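Local structure of early 35 kDa protein (Autographa californica nucleopolyhedrovirus, 1P35) at residues F181-N186 and Y191-V196; F212-I217 and V228-E233; K22-L27 and P51-T56. The protein inhibits caspases, so blocking the apoptotic response of the infected insect cell, and also suppresses the host's antiviral RNA interference. One frame throughout, in Å; residues are numbered along the deposited sequence.

Interaction 1. Residues F181-N186 and Y191-V196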
loop_
_atom_site.group_PDB
_atom_site.type_symbol
_atom_site.label_atom_id
_atom_site.label_comp_id
_atom_site.label_asym_id
_atom_site.label_seq_id
_atom_site.Cartn_x
_atom_site.Cartn_y
_atom_site.Cartn_z
ATOM N N PHE A 181 -14.995 -17.951 -11.714
ATOM C CA PHE A 181 -14.589 -18.602 -10.472
ATOM C C PHE A 181 -14.206 -20.054 -10.668
ATOM O O PHE A 181 -13.449 -20.600 -9.862
ATOM C CB PHE A 181 -15.712 -18.535 -9.414
ATOM C CG PHE A 181 -15.990 -17.159 -8.909
ATOM C CD1 PHE A 181 -14.962 -16.345 -8.478
ATOM C CD2 PHE A 181 -17.302 -16.690 -8.819
ATOM C CE1 PHE A 181 -15.220 -15.080 -7.949
ATOM C CE2 PHE A 181 -17.574 -15.418 -8.295
ATOM C CZ PHE A 181 -16.514 -14.613 -7.852
ATOM N N ALA A 182 -14.719 -20.706 -11.709
ATOM C CA ALA A 182 -14.418 -22.140 -11.876
ATOM C C ALA A 182 -12.939 -22.518 -12.077
ATOM O O ALA A 182 -12.121 -21.751 -12.657
ATOM C CB ALA A 182 -15.283 -22.750 -13.043
ATOM N N HIS A 183 -12.618 -23.720 -11.608
ATOM C CA HIS A 183 -11.256 -24.250 -11.687
ATOM C C HIS A 183 -11.262 -25.422 -12.661
ATOM O O HIS A 183 -12.353 -25.894 -13.093
ATOM C CB HIS A 183 -10.805 -24.809 -10.324
ATOM C CG HIS A 183 -11.069 -23.895 -9.160
ATOM N ND1 HIS A 183 -10.141 -22.996 -8.689
ATOM C CD2 HIS A 183 -12.162 -23.749 -8.378
ATOM C CE1 HIS A 183 -10.646 -22.337 -7.664
ATOM N NE2 HIS A 183 -11.874 -22.774 -7.453
ATOM N N GLU A 184 -10.060 -25.878 -13.034
ATOM C CA GLU A 184 -9.995 -27.062 -13.853
ATOM C C GLU A 184 -10.525 -28.200 -12.916
ATOM O O GLU A 184 -10.412 -28.122 -11.689
ATOM C CB GLU A 184 -8.567 -27.371 -14.222
ATOM C CG GLU A 184 -7.702 -27.650 -13.044
ATOM C CD GLU A 184 -7.144 -26.396 -12.377
ATOM O OE1 GLU A 184 -7.691 -25.292 -12.541
ATOM O OE2 GLU A 184 -6.152 -26.527 -11.654
ATOM N N ILE A 185 -11.085 -29.255 -13.486
ATOM C CA ILE A 185 -11.595 -30.387 -12.678
ATOM C C ILE A 185 -10.449 -31.127 -11.976
ATOM O O ILE A 185 -9.320 -31.089 -12.480
ATOM C CB ILE A 185 -12.316 -31.385 -13.601
ATOM C CG1 ILE A 185 -13.392 -30.642 -14.399
ATOM C CG2 ILE A 185 -12.938 -32.537 -12.793
ATOM C CD1 ILE A 185 -14.031 -31.492 -15.502
ATOM N N ASN A 186 -10.699 -31.744 -10.807
ATOM C CA ASN A 186 -9.669 -32.578 -10.111
ATOM C C ASN A 186 -10.335 -33.923 -9.719
ATOM O O ASN A 186 -11.566 -34.055 -9.735
ATOM C CB ASN A 186 -9.061 -31.943 -8.841
ATOM C CG ASN A 186 -10.099 -31.745 -7.725
ATOM O OD1 ASN A 186 -10.850 -32.673 -7.356
ATOM N ND2 ASN A 186 -10.140 -30.533 -7.183
ATOM N N TYR A 191 -13.170 -28.628 -4.289
ATOM C CA TYR A 191 -12.350 -27.516 -4.793
ATOM C C TYR A 191 -12.121 -26.484 -3.723
ATOM O O TYR A 191 -13.000 -26.253 -2.876
ATOM C CB TYR A 191 -13.065 -26.908 -6.022
ATOM C CG TYR A 191 -13.319 -27.945 -7.100
ATOM C CD1 TYR A 191 -14.420 -28.833 -7.014
ATOM C CD2 TYR A 191 -12.385 -28.139 -8.133
ATOM C CE1 TYR A 191 -14.578 -29.876 -7.913
ATOM C CE2 TYR A 191 -12.519 -29.184 -9.045
ATOM C CZ TYR A 191 -13.609 -30.054 -8.931
ATOM O OH TYR A 191 -13.679 -31.120 -9.799
ATOM N N GLU A 192 -10.921 -25.903 -3.724
ATOM C CA GLU A 192 -10.557 -24.883 -2.715
ATOM C C GLU A 192 -10.641 -23.554 -3.394
ATOM O O GLU A 192 -10.175 -23.431 -4.521
ATOM C CB GLU A 192 -9.107 -25.054 -2.227
ATOM C CG GLU A 192 -8.787 -26.317 -1.449
ATOM C CD GLU A 192 -7.320 -26.408 -1.044
ATOM O OE1 GLU A 192 -6.914 -25.761 -0.055
ATOM O OE2 GLU A 192 -6.566 -27.115 -1.734
ATOM N N TYR A 193 -11.250 -22.570 -2.741
ATOM C CA TYR A 193 -11.326 -21.226 -3.318
ATOM C C TYR A 193 -10.620 -20.176 -2.467
ATOM O O TYR A 193 -10.555 -20.288 -1.271
ATOM C CB TYR A 193 -12.743 -20.766 -3.468
ATOM C CG TYR A 193 -13.571 -21.489 -4.470
ATOM C CD1 TYR A 193 -14.152 -22.741 -4.175
ATOM C CD2 TYR A 193 -13.880 -20.871 -5.694
ATOM C CE1 TYR A 193 -15.040 -23.348 -5.077
ATOM C CE2 TYR A 193 -14.755 -21.455 -6.588
ATOM C CZ TYR A 193 -15.343 -22.680 -6.293
ATOM O OH TYR A 193 -16.250 -23.176 -7.213
ATOM N N ASP A 194 -10.051 -19.166 -3.125
ATOM C CA ASP A 194 -9.392 -18.062 -2.446
ATOM C C ASP A 194 -9.380 -16.949 -3.484
ATOM O O ASP A 194 -8.402 -16.766 -4.229
ATOM C CB ASP A 194 -7.959 -18.387 -1.989
ATOM C CG ASP A 194 -7.359 -17.231 -1.191
ATOM O OD1 ASP A 194 -8.177 -16.414 -0.666
ATOM O OD2 ASP A 194 -6.124 -17.131 -1.074
ATOM N N VAL A 195 -10.483 -16.201 -3.501
ATOM C CA VAL A 195 -10.684 -15.173 -4.498
ATOM C C VAL A 195 -11.678 -14.112 -3.980
ATOM O O VAL A 195 -12.537 -14.411 -3.130
ATOM C CB VAL A 195 -11.255 -15.881 -5.795
ATOM C CG1 VAL A 195 -12.648 -16.638 -5.453
ATOM C CG2 VAL A 195 -11.442 -14.910 -6.903
ATOM N N VAL A 196 -11.485 -12.873 -4.438
ATOM C CA VAL A 196 -12.367 -11.745 -4.148
ATOM C C VAL A 196 -12.642 -11.169 -5.544
ATOM O O VAL A 196 -11.802 -11.299 -6.450
ATOM C CB VAL A 196 -11.724 -10.643 -3.209
ATOM C CG1 VAL A 196 -11.424 -11.222 -1.826
ATOM C CG2 VAL A 196 -10.424 -10.135 -3.780
#
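F181 to N186 runs back against strand residues Y191 to V195 with the CA atoms of F181 and V195 7.9 Å apart and those of H183 and Y191 7.7 Å apart, too far for backbone pairing, so the loop meets the strand mainly through side chains. The strand carries a classic beta bulge, D194 and V195 both facing L281. The central contact is a T-shaped ring pair: H183 points its edge at the face of Y193, with centroids 4.5 Å apart and planes at 71°. H183 NE2 lies over that face, 3.3 Å from Y193 CD2, and the Y193 hydroxyl is held by L288 O. On one flank the F181 ring meets the V195 methyls, CD1 lying 3.8 Å from CG1. On the other, N186 CG sits between its backbone N and carbonyl carbon (chi1 64°), which turns the amide over a face of Y191, its plane tilted only 21° from the ring. The amide is fixed by its own loop, OD1 accepting from T188 OG1 and G189 N while ND2 reaches L190 O. E184 O sits at the ring edge, 3.5 Å from Y191 CE2. Beyond the ring, the N186 backbone N-H donates an almost straight hydrogen bond to Y191 OH, 3.2 Å from N to O.

Interaction 2. Residues F212-I217 and V228-E233. With EDO (1,2-ethanediol), chain F.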
loop_
_atom_site.group_PDB
_atom_site.type_symbol
_atom_site.label_atom_id
_atom_site.label_comp_id
_atom_site.label_asym_id
_atom_site.label_seq_id
_atom_site.Cartn_x
_atom_site.Cartn_y
_atom_site.Cartn_z
ATOM N N PHE A 212 -24.555 -20.961 -4.343
ATOM C CA PHE A 212 -23.097 -20.946 -4.213
ATOM C C PHE A 212 -22.701 -20.923 -2.701
ATOM O O PHE A 212 -21.864 -21.719 -2.249
ATOM C CB PHE A 212 -22.516 -19.713 -4.990
ATOM C CG PHE A 212 -21.152 -19.943 -5.555
ATOM C CD1 PHE A 212 -20.036 -20.036 -4.712
ATOM C CD2 PHE A 212 -20.975 -20.127 -6.917
ATOM C CE1 PHE A 212 -18.751 -20.319 -5.233
ATOM C CE2 PHE A 212 -19.697 -20.407 -7.445
ATOM C CZ PHE A 212 -18.588 -20.505 -6.606
ATOM N N VAL A 213 -23.337 -20.033 -1.926
ATOM C CA VAL A 213 -23.024 -19.900 -0.501
ATOM C C VAL A 213 -23.357 -21.146 0.353
ATOM O O VAL A 213 -22.567 -21.516 1.232
ATOM C CB VAL A 213 -23.685 -18.642 0.086
ATOM C CG1 VAL A 213 -23.473 -18.543 1.620
ATOM C CG2 VAL A 213 -23.070 -17.383 -0.593
ATOM N N GLN A 214 -24.493 -21.799 0.067
ATOM C CA GLN A 214 -24.912 -23.012 0.801
ATOM C C GLN A 214 -23.877 -24.134 0.623
ATOM O O GLN A 214 -23.698 -24.967 1.529
ATOM C CB GLN A 214 -26.280 -23.523 0.281
ATOM C CG GLN A 214 -27.397 -22.609 0.590
ATOM C CD GLN A 214 -28.707 -22.991 -0.115
ATOM O OE1 GLN A 214 -28.762 -23.875 -0.981
ATOM N NE2 GLN A 214 -29.751 -22.283 0.234
ATOM N N SER A 215 -23.225 -24.163 -0.544
ATOM C CA SER A 215 -22.217 -25.193 -0.859
ATOM C C SER A 215 -20.853 -24.965 -0.173
ATOM O O SER A 215 -20.006 -25.873 -0.102
ATOM C CB SER A 215 -21.971 -25.248 -2.372
ATOM O OG SER A 215 -21.114 -24.178 -2.801
ATOM N N LEU A 216 -20.648 -23.768 0.357
ATOM C CA LEU A 216 -19.334 -23.426 0.954
ATOM C C LEU A 216 -19.054 -24.029 2.300
ATOM O O LEU A 216 -19.924 -24.048 3.132
ATOM C CB LEU A 216 -19.165 -21.912 1.124
ATOM C CG LEU A 216 -19.359 -21.046 -0.089
ATOM C CD1 LEU A 216 -19.196 -19.630 0.337
ATOM C CD2 LEU A 216 -18.375 -21.455 -1.148
ATOM N N ILE A 217 -17.814 -24.480 2.495
ATOM C CA ILE A 217 -17.374 -25.039 3.753
ATOM C C ILE A 217 -16.365 -23.999 4.302
ATOM O O ILE A 217 -15.363 -23.732 3.639
ATOM C CB ILE A 217 -16.597 -26.340 3.532
ATOM C CG1 ILE A 217 -17.472 -27.412 2.880
ATOM C CG2 ILE A 217 -16.029 -26.787 4.894
ATOM C CD1 ILE A 217 -18.571 -27.984 3.817
ATOM N N VAL A 228 -21.316 -22.726 12.309
ATOM C CA VAL A 228 -21.348 -21.971 11.080
ATOM C C VAL A 228 -22.785 -21.524 10.856
ATOM O O VAL A 228 -23.710 -22.351 10.937
ATOM C CB VAL A 228 -20.877 -22.859 9.946
ATOM C CG1 VAL A 228 -21.198 -22.210 8.641
ATOM C CG2 VAL A 228 -19.323 -23.097 10.123
ATOM N N LEU A 229 -22.996 -20.226 10.650
ATOM C CA LEU A 229 -24.336 -19.728 10.380
ATOM C C LEU A 229 -24.468 -19.242 8.943
ATOM O O LEU A 229 -23.497 -18.710 8.323
ATOM C CB LEU A 229 -24.729 -18.619 11.368
ATOM C CG LEU A 229 -25.295 -19.117 12.732
ATOM C CD1 LEU A 229 -24.343 -20.093 13.366
ATOM C CD2 LEU A 229 -25.512 -17.936 13.696
ATOM N N TYR A 230 -25.670 -19.449 8.412
ATOM C CA TYR A 230 -26.006 -19.070 7.043
ATOM C C TYR A 230 -26.941 -17.858 7.040
ATOM O O TYR A 230 -27.992 -17.860 7.705
ATOM C CB TYR A 230 -26.684 -20.254 6.320
ATOM C CG TYR A 230 -27.231 -19.875 4.953
ATOM C CD1 TYR A 230 -26.377 -19.513 3.893
ATOM C CD2 TYR A 230 -28.601 -19.808 4.739
ATOM C CE1 TYR A 230 -26.888 -19.104 2.669
ATOM C CE2 TYR A 230 -29.127 -19.396 3.514
ATOM C CZ TYR A 230 -28.267 -19.055 2.484
ATOM O OH TYR A 230 -28.799 -18.790 1.259
ATOM N N TYR A 231 -26.555 -16.834 6.286
ATOM C CA TYR A 231 -27.328 -15.602 6.168
ATOM C C TYR A 231 -27.897 -15.279 4.801
ATOM O O TYR A 231 -27.218 -15.393 3.778
ATOM C CB TYR A 231 -26.493 -14.390 6.579
ATOM C CG TYR A 231 -26.141 -14.312 8.046
ATOM C CD1 TYR A 231 -25.042 -15.005 8.540
ATOM C CD2 TYR A 231 -26.963 -13.615 8.965
ATOM C CE1 TYR A 231 -24.735 -15.043 9.909
ATOM C CE2 TYR A 231 -26.672 -13.637 10.372
ATOM C CZ TYR A 231 -25.542 -14.367 10.822
ATOM O OH TYR A 231 -25.199 -14.437 12.138
ATOM N N ASN A 232 -29.153 -14.847 4.794
ATOM C CA ASN A 232 -29.809 -14.412 3.572
ATOM C C ASN A 232 -30.572 -13.171 4.055
ATOM O O ASN A 232 -31.773 -13.219 4.332
ATOM C CB ASN A 232 -30.768 -15.463 3.048
ATOM C CG ASN A 232 -31.193 -15.199 1.609
ATOM O OD1 ASN A 232 -31.273 -14.035 1.165
ATOM N ND2 ASN A 232 -31.481 -16.269 0.874
ATOM N N GLU A 233 -29.823 -12.071 4.171
ATOM C CA GLU A 233 -30.305 -10.791 4.671
ATOM C C GLU A 233 -30.358 -9.639 3.660
ATOM O O GLU A 233 -29.687 -9.623 2.619
ATOM C CB GLU A 233 -29.415 -10.307 5.826
ATOM C CG GLU A 233 -29.145 -11.273 6.959
ATOM C CD GLU A 233 -28.183 -10.689 8.022
ATOM O OE1 GLU A 233 -27.119 -10.089 7.674
ATOM O OE2 GLU A 233 -28.486 -10.853 9.220
HETATM C C1 EDO F . -19.274 -30.219 -0.086
HETATM O O1 EDO F . -19.307 -30.757 1.261
HETATM C C2 EDO F . -20.243 -29.071 -0.172
HETATM O O2 EDO F . -19.921 -28.261 -1.291
#
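Y230 lays its ring against two neighbouring residues of helix 206-215: V213 at its edge and Q214 over one face. V213 CG1 lies close to the ring plane, 3.6 Å from Y230 CE1. It gets there because CG1 stands opposite the backbone N (chi1 175°). The touch on the face is looser: Q214 CG is 4.1 Å from Y230 CZ, while the amide is turned 66° from the ring and its NE2 stays 3.8 Å from Y230 OH. The CA atoms of Q214 and Y230, the closest pair across the segments, are 7.5 Å apart, and with 138 Å² buried in all the contact is small and mainly apolar. On the far side of the helix turn S215 OG donates to F212 O at 2.6 Å and also bonds S286 OG. There S215 O accepts from O2 of an ethanediol molecule, probably from the crystallisation liquor, at 2.7 Å. Separately, K243 NZ of strand 238-249 ties Q214 O and L216 O to the sheet. The end of helix 206-215 thus packs against the antiparallel hairpin of strands 227-234 and 238-249, with V213 on I241 and K243 of the second strand and Y230 reaching over from the first.

Interaction 3. Residues K22-L27 and P51-T56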
loop_
_atom_site.group_PDB
_atom_site.type_symbol
_atom_site.label_atom_id
_atom_site.label_comp_id
_atom_site.label_asym_id
_atom_site.label_seq_id
_atom_site.Cartn_x
_atom_site.Cartn_y
_atom_site.Cartn_z
ATOM N N LYS A 22 -21.666 1.191 -23.141
ATOM C CA LYS A 22 -22.806 0.373 -23.520
ATOM C C LYS A 22 -22.461 -0.994 -24.158
ATOM O O LYS A 22 -23.253 -1.930 -24.048
ATOM C CB LYS A 22 -23.768 1.182 -24.436
ATOM C CG LYS A 22 -25.087 0.459 -24.736
ATOM C CD LYS A 22 -26.115 1.334 -25.459
ATOM C CE LYS A 22 -27.443 0.575 -25.689
ATOM N NZ LYS A 22 -28.558 1.436 -26.239
ATOM N N GLN A 23 -21.313 -1.138 -24.823
ATOM C CA GLN A 23 -21.014 -2.456 -25.405
ATOM C C GLN A 23 -19.645 -2.995 -25.106
ATOM O O GLN A 23 -19.151 -3.856 -25.818
ATOM C CB GLN A 23 -21.159 -2.481 -26.912
ATOM C CG GLN A 23 -20.273 -1.555 -27.666
ATOM C CD GLN A 23 -20.987 -0.264 -27.918
ATOM O OE1 GLN A 23 -22.198 -0.256 -27.993
ATOM N NE2 GLN A 23 -20.249 0.829 -28.068
ATOM N N THR A 24 -19.043 -2.487 -24.047
ATOM C CA THR A 24 -17.727 -2.926 -23.676
ATOM C C THR A 24 -17.648 -3.055 -22.170
ATOM O O THR A 24 -18.273 -2.266 -21.427
ATOM C CB THR A 24 -16.650 -1.894 -24.133
ATOM O OG1 THR A 24 -16.909 -1.469 -25.488
ATOM C CG2 THR A 24 -15.254 -2.512 -24.009
ATOM N N ARG A 25 -16.884 -4.044 -21.714
ATOM C CA ARG A 25 -16.656 -4.227 -20.276
ATOM C C ARG A 25 -15.184 -4.595 -20.137
ATOM O O ARG A 25 -14.547 -4.990 -21.128
ATOM C CB ARG A 25 -17.566 -5.333 -19.660
ATOM C CG ARG A 25 -19.056 -5.018 -19.639
ATOM C CD ARG A 25 -19.866 -6.143 -18.966
ATOM N NE ARG A 25 -19.422 -6.383 -17.589
ATOM C CZ ARG A 25 -20.015 -5.862 -16.511
ATOM N NH1 ARG A 25 -21.075 -5.080 -16.634
ATOM N NH2 ARG A 25 -19.547 -6.110 -15.297
ATOM N N GLU A 26 -14.631 -4.422 -18.933
ATOM C CA GLU A 26 -13.228 -4.759 -18.713
ATOM C C GLU A 26 -13.053 -5.783 -17.576
ATOM O O GLU A 26 -13.713 -5.716 -16.531
ATOM C CB GLU A 26 -12.404 -3.493 -18.402
ATOM C CG GLU A 26 -10.934 -3.783 -18.091
ATOM C CD GLU A 26 -10.231 -2.573 -17.458
ATOM O OE1 GLU A 26 -10.670 -2.144 -16.386
ATOM O OE2 GLU A 26 -9.243 -2.052 -18.022
ATOM N N LEU A 27 -12.196 -6.760 -17.831
ATOM C CA LEU A 27 -11.886 -7.777 -16.885
ATOM C C LEU A 27 -10.432 -7.600 -16.451
ATOM O O LEU A 27 -9.548 -7.546 -17.298
ATOM C CB LEU A 27 -12.046 -9.179 -17.490
ATOM C CG LEU A 27 -11.541 -10.234 -16.495
ATOM C CD1 LEU A 27 -12.519 -10.275 -15.301
ATOM C CD2 LEU A 27 -11.480 -11.631 -17.123
ATOM N N PRO A 51 -16.233 -11.460 -27.242
ATOM C CA PRO A 51 -14.885 -11.388 -27.785
ATOM C C PRO A 51 -14.021 -10.308 -27.194
ATOM O O PRO A 51 -14.488 -9.208 -26.925
ATOM C CB PRO A 51 -15.134 -11.186 -29.279
ATOM C CG PRO A 51 -16.470 -10.246 -29.242
ATOM C CD PRO A 51 -17.246 -11.123 -28.273
ATOM N N ILE A 52 -12.751 -10.652 -26.993
ATOM C CA ILE A 52 -11.777 -9.711 -26.481
ATOM C C ILE A 52 -11.463 -8.701 -27.578
ATOM O O ILE A 52 -11.425 -9.031 -28.758
ATOM C CB ILE A 52 -10.482 -10.419 -26.050
ATOM C CG1 ILE A 52 -10.763 -11.196 -24.741
ATOM C CG2 ILE A 52 -9.361 -9.427 -25.935
ATOM C CD1 ILE A 52 -9.581 -11.971 -24.203
ATOM N N ARG A 53 -11.225 -7.467 -27.178
ATOM C CA ARG A 53 -10.954 -6.464 -28.149
ATOM C C ARG A 53 -9.555 -5.899 -28.010
ATOM O O ARG A 53 -8.869 -5.690 -29.006
ATOM C CB ARG A 53 -11.983 -5.365 -28.038
ATOM C CG ARG A 53 -11.940 -4.457 -29.235
ATOM C CD ARG A 53 -12.768 -3.241 -28.973
ATOM N NE ARG A 53 -12.185 -2.498 -27.877
ATOM C CZ ARG A 53 -12.865 -1.605 -27.192
ATOM N NH1 ARG A 53 -14.144 -1.367 -27.508
ATOM N NH2 ARG A 53 -12.267 -0.958 -26.201
ATOM N N SER A 54 -9.149 -5.590 -26.785
ATOM C CA SER A 54 -7.789 -5.123 -26.571
ATOM C C SER A 54 -7.398 -5.355 -25.122
ATOM O O SER A 54 -8.260 -5.581 -24.295
ATOM C CB SER A 54 -7.627 -3.657 -26.962
ATOM O OG SER A 54 -8.508 -2.831 -26.263
ATOM N N VAL A 55 -6.097 -5.366 -24.840
ATOM C CA VAL A 55 -5.611 -5.565 -23.484
ATOM C C VAL A 55 -5.399 -4.189 -22.927
ATOM O O VAL A 55 -5.090 -3.261 -23.661
ATOM C CB VAL A 55 -4.247 -6.254 -23.450
ATOM C CG1 VAL A 55 -4.373 -7.731 -23.849
ATOM C CG2 VAL A 55 -3.330 -5.534 -24.434
ATOM N N THR A 56 -5.524 -4.054 -21.622
ATOM C CA THR A 56 -5.324 -2.748 -21.056
ATOM C C THR A 56 -4.182 -2.806 -20.046
ATOM O O THR A 56 -3.628 -3.875 -19.788
ATOM C CB THR A 56 -6.630 -2.264 -20.414
ATOM O OG1 THR A 56 -7.071 -3.215 -19.418
ATOM C CG2 THR A 56 -7.692 -2.136 -21.468
#
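E26 directs CG opposite its backbone N (chi1 177°) and continues as an extended chain, while T56 holds OG1 between its backbone N and carbonyl carbon (chi1 57°); these torsions bring a carboxylate to a hydroxyl between strand 24-33 and the residue that follows strand 52-55, which do not pair directly. T56 OG1 donates to E26 OE2 over 2.8 Å, meeting the oxygen on its anti side and 28° out of the carboxylate plane. T56 CG2 lies 3.8 Å from E26 OE2. The carboxylate has two further partners, R16 at OE1 and K58 at OE2, and a bound phosphate, probably from the crystallisation liquor, lies about 4 Å from the E26 side chain. Two basic neighbours would be expected to favour the ionised form of E26. T56 OG1 is also hydrogen-bonded to S167 OG, so the hydroxyl joins E26 to the strand in between.

The second touch is made by T24 and R53, whose side chains cross at about a right angle. T24 CG2 sits over one face of the R53 guanidinium, 3.8 Å from NH1 and 4.0 Å from NH2. Both polar ends have stronger partners: R53 forms a salt bridge with E169, and T24 OG1 bonds D21.

CA atoms of T24 and R53 are 8.9 Å apart, and those of E26 and T56 8.5 Å, too far for direct strand pairing. Strand 164-170 fills the gap, R25 and L27 bonding Y170 and F168 through the backbone, and R53 bonding E169. At the dimer interface, T56 packs on E257 and S54 on K255 of the second subunit. These are contacts between two strands that both pair antiparallel with strand 164-170, with a classic beta bulge where R53 and S54 both face E169.

Overall arrangement
Along the chain the contacts come in series, neither nested nor crossed. Interaction 3 closes first, bringing residues 51-56 near 22-27, with the later strand 164-170 running between them. Interaction 1 then closes the short loop after strand 176-179 and ties it to strand 191-199. That strand leads on to helix 206-215, which interaction 2 ties to strand 227-234. Interactions 1 and 2 touch where Y193 OH lies 3.6 Å from F212 CZ, although their centres are about 17 Å apart. Interaction 3 stands apart, its centre about 24 Å from that of interaction 1 and about 33 Å from that of interaction 2, on the opposite side of the chain's centre from the latter.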